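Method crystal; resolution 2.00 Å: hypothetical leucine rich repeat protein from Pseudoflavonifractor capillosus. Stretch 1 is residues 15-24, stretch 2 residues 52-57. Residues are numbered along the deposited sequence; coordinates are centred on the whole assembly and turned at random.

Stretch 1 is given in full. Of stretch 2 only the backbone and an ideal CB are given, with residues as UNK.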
# COMPACT_ATOMS: atom_id res chain seq x y z
N THR A 15 -11.06 -29.15 7.22
CA THR A 15 -11.93 -29.79 6.23
C THR A 15 -11.11 -29.96 4.96
O THR A 15 -10.52 -28.99 4.51
CB THR A 15 -13.22 -28.99 5.93
OG1 THR A 15 -13.86 -28.63 7.15
CG2 THR A 15 -14.17 -29.76 5.01
N PHE A 16 -11.12 -31.15 4.37
CA PHE A 16 -10.43 -31.40 3.12
C PHE A 16 -11.36 -31.92 2.08
O PHE A 16 -12.23 -32.76 2.39
CB PHE A 16 -9.31 -32.44 3.29
CG PHE A 16 -8.22 -32.08 4.24
CD1 PHE A 16 -7.12 -31.33 3.83
CD2 PHE A 16 -8.29 -32.48 5.57
CE1 PHE A 16 -6.12 -30.97 4.74
CE2 PHE A 16 -7.28 -32.15 6.46
CZ PHE A 16 -6.20 -31.39 6.04
N GLU A 17 -11.13 -31.50 0.83
CA GLU A 17 -11.83 -32.09 -0.30
C GLU A 17 -10.80 -32.91 -1.05
O GLU A 17 -9.72 -32.39 -1.37
CB GLU A 17 -12.49 -31.04 -1.19
CG GLU A 17 -13.78 -30.53 -0.59
CD GLU A 17 -14.46 -29.44 -1.38
OE1 GLU A 17 -13.82 -28.84 -2.27
OE2 GLU A 17 -15.65 -29.15 -1.08
N ILE A 18 -11.09 -34.19 -1.24
CA ILE A 18 -10.22 -35.10 -1.99
C ILE A 18 -10.80 -35.16 -3.39
O ILE A 18 -11.97 -35.50 -3.54
CB ILE A 18 -10.13 -36.50 -1.30
CG1 ILE A 18 -9.46 -36.38 0.08
CG2 ILE A 18 -9.40 -37.52 -2.19
CD1 ILE A 18 -9.74 -37.58 1.00
N TRP A 19 -9.97 -34.84 -4.40
CA TRP A 19 -10.34 -34.78 -5.81
C TRP A 19 -10.07 -36.10 -6.50
O TRP A 19 -9.21 -36.85 -6.06
CB TRP A 19 -9.51 -33.68 -6.47
CG TRP A 19 -9.72 -32.35 -5.83
CD1 TRP A 19 -8.97 -31.78 -4.84
CD2 TRP A 19 -10.78 -31.44 -6.11
NE1 TRP A 19 -9.51 -30.57 -4.48
CE2 TRP A 19 -10.63 -30.34 -5.24
CE3 TRP A 19 -11.83 -31.44 -7.03
CZ2 TRP A 19 -11.49 -29.24 -5.27
CZ3 TRP A 19 -12.68 -30.33 -7.08
CH2 TRP A 19 -12.51 -29.25 -6.20
N PHE A 20 -10.76 -36.37 -7.63
CA PHE A 20 -10.52 -37.57 -8.40
C PHE A 20 -9.09 -37.60 -9.02
O PHE A 20 -8.63 -38.68 -9.38
CB PHE A 20 -11.60 -37.75 -9.47
CG PHE A 20 -12.85 -38.39 -8.91
CD1 PHE A 20 -12.87 -39.74 -8.59
CD2 PHE A 20 -14.00 -37.64 -8.68
CE1 PHE A 20 -14.02 -40.33 -8.06
CE2 PHE A 20 -15.15 -38.23 -8.15
CZ PHE A 20 -15.15 -39.57 -7.84
N ASP A 21 -8.35 -36.47 -9.07
CA ASP A 21 -6.95 -36.48 -9.54
C ASP A 21 -5.98 -37.02 -8.44
O ASP A 21 -4.77 -37.04 -8.66
CB ASP A 21 -6.50 -35.10 -10.06
CG ASP A 21 -6.26 -34.01 -9.05
OD1 ASP A 21 -6.55 -34.22 -7.85
OD2 ASP A 21 -5.80 -32.93 -9.45
N GLY A 22 -6.51 -37.44 -7.29
CA GLY A 22 -5.75 -38.03 -6.20
C GLY A 22 -5.08 -37.04 -5.26
O GLY A 22 -4.17 -37.42 -4.52
N THR A 23 -5.51 -35.78 -5.28
CA THR A 23 -4.94 -34.76 -4.40
C THR A 23 -6.03 -34.22 -3.47
O THR A 23 -7.22 -34.38 -3.75
CB THR A 23 -4.28 -33.62 -5.20
OG1 THR A 23 -5.30 -32.85 -5.84
CG2 THR A 23 -3.25 -34.11 -6.22
N ALA A 24 -5.61 -33.57 -2.40
CA ALA A 24 -6.55 -32.99 -1.46
C ALA A 24 -6.34 -31.49 -1.32
O ALA A 24 -5.20 -31.00 -1.38
CB ALA A 24 -6.41 -33.66 -0.11
N UNK A 52 -4.49 -42.78 1.52
CA UNK A 52 -3.82 -41.52 1.85
C UNK A 52 -3.63 -40.63 0.61
O UNK A 52 -3.24 -41.12 -0.45
CB UNK A 52 -2.46 -41.81 2.50
N UNK A 53 -3.91 -39.34 0.76
CA UNK A 53 -3.81 -38.35 -0.32
C UNK A 53 -2.98 -37.16 0.11
O UNK A 53 -3.18 -36.67 1.23
CB UNK A 53 -5.20 -37.88 -0.76
N UNK A 54 -2.12 -36.62 -0.77
CA UNK A 54 -1.34 -35.45 -0.37
C UNK A 54 -2.18 -34.16 -0.36
O UNK A 54 -3.06 -33.98 -1.21
CB UNK A 54 -0.14 -35.28 -1.31
N UNK A 55 -1.92 -33.28 0.60
CA UNK A 55 -2.59 -31.98 0.70
C UNK A 55 -1.79 -31.03 -0.19
O UNK A 55 -0.72 -30.57 0.20
CB UNK A 55 -2.67 -31.48 2.14
N UNK A 56 -2.28 -30.77 -1.39
CA UNK A 56 -1.49 -30.00 -2.35
C UNK A 56 -1.92 -28.54 -2.48
O UNK A 56 -1.20 -27.74 -3.10
CB UNK A 56 -1.57 -30.67 -3.72
N UNK A 57 -3.09 -28.20 -1.96
CA UNK A 57 -3.61 -26.82 -2.08
C UNK A 57 -4.23 -26.36 -0.77
O UNK A 57 -4.96 -27.13 -0.12
CB UNK A 57 -4.64 -26.73 -3.20

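The two segments meet along a short parallel pairing in which Ala 24 sits beside position 55, with a CA to CA distance of 4.6 Å.

Position 52 has CA-to-CB pointing away from stretch 1, and no atom of stretch 1 lies within 5.5 Å of its ideal CB. Nothing here selects a side chain. The deposited residue is Glu 52, which makes no contact with stretch 1.

Position 53 points toward stretch 1. Its ideal CB lies 3.9 Å from Gly 22 O, 4.4 Å from Ala 24 CB and 4.5 Å from Ile 18 CG2, so the near surroundings are mostly apolar, with one carbonyl oxygen beside them. A large aliphatic or aromatic side chain would suit. The deposited residue is Tyr 53, in the m rotamer. Ile 18 covers one face of its ring, with CG2 3.5 Å from the ring centroid and almost on the ring normal, a CH-pi contact. Gly 22 O approaches the ring edge, 3.5 Å from Tyr 53 CD2. The hydroxyl finds its hydrogen bond elsewhere in the structure.

Position 54 points sideways, with no stretch 1 atom within 5.5 Å of its ideal CB. Its backbone does the work: the carbonyl O accepts a hydrogen bond from Ala 24 N at 2.8 Å. Its own N is not used by stretch 1, and phi of -76° permits proline, though many residues would fit. It is Pro 54, whose CD packs 3.4 Å from Gly 22 O.

Position 55 shares a sheet face with Ala 24, and its ideal CB is 4.3 Å from Phe 16 CE1. An aliphatic side chain, beta-branched or longer, would suit this apolar site. Val 55, in the t rotamer, brings CG2 to 3.5 Å from Phe 16 CE1 and 4.4 Å from Ala 24 CB. Val 55 CA makes a CA-H...O contact with Ala 24 O at 3.5 Å.

Position 56 donates its backbone N to Ala 24 O at 2.9 Å, completing the pairing that brackets 55. Its CB points toward stretch 1, 4.3 Å from Thr 23 CB. Small polar residues such as serine or threonine would suit, and a modest aliphatic one could pack there. Thr 56 is deposited, in the p rotamer: its OG1 lies 3.4 Å from Thr 23 CB. A water O hydrogen-bonds with Thr 56 OG1 at 3.0 Å; the same water donates a hydrogen bond to Thr 23 OG1.

Position 57 points sideways, with Ala 24 O 4.7 Å from its ideal CB, so the demand is loose. Val 57 adds little.

Stretch 2 (52-57) EYPVTV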
# COMPACT_ATOMS: atom_id res chain seq x y z
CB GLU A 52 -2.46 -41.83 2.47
CG GLU A 52 -2.27 -41.18 3.82
CD GLU A 52 -0.93 -41.50 4.44
OE1 GLU A 52 -0.01 -40.65 4.34
OE2 GLU A 52 -0.78 -42.62 4.99
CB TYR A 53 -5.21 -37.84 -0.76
CG TYR A 53 -6.15 -38.93 -1.16
CD1 TYR A 53 -6.94 -39.58 -0.22
CD2 TYR A 53 -6.23 -39.36 -2.49
CE1 TYR A 53 -7.80 -40.61 -0.58
CE2 TYR A 53 -7.09 -40.39 -2.86
CZ TYR A 53 -7.86 -41.01 -1.90
OH TYR A 53 -8.73 -41.99 -2.26
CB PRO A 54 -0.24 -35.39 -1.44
CG PRO A 54 -0.85 -35.98 -2.66
CD PRO A 54 -1.80 -37.06 -2.15
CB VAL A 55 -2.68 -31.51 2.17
CG1 VAL A 55 -3.30 -30.11 2.25
CG2 VAL A 55 -3.46 -32.53 3.01
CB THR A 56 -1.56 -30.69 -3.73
OG1 THR A 56 -2.90 -30.66 -4.18
CG2 THR A 56 -1.03 -32.15 -3.69
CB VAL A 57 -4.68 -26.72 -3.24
CG1 VAL A 57 -5.29 -25.31 -3.36
CG2 VAL A 57 -4.12 -27.15 -4.59
O HOH W 1 -5.84 -30.44 -4.32
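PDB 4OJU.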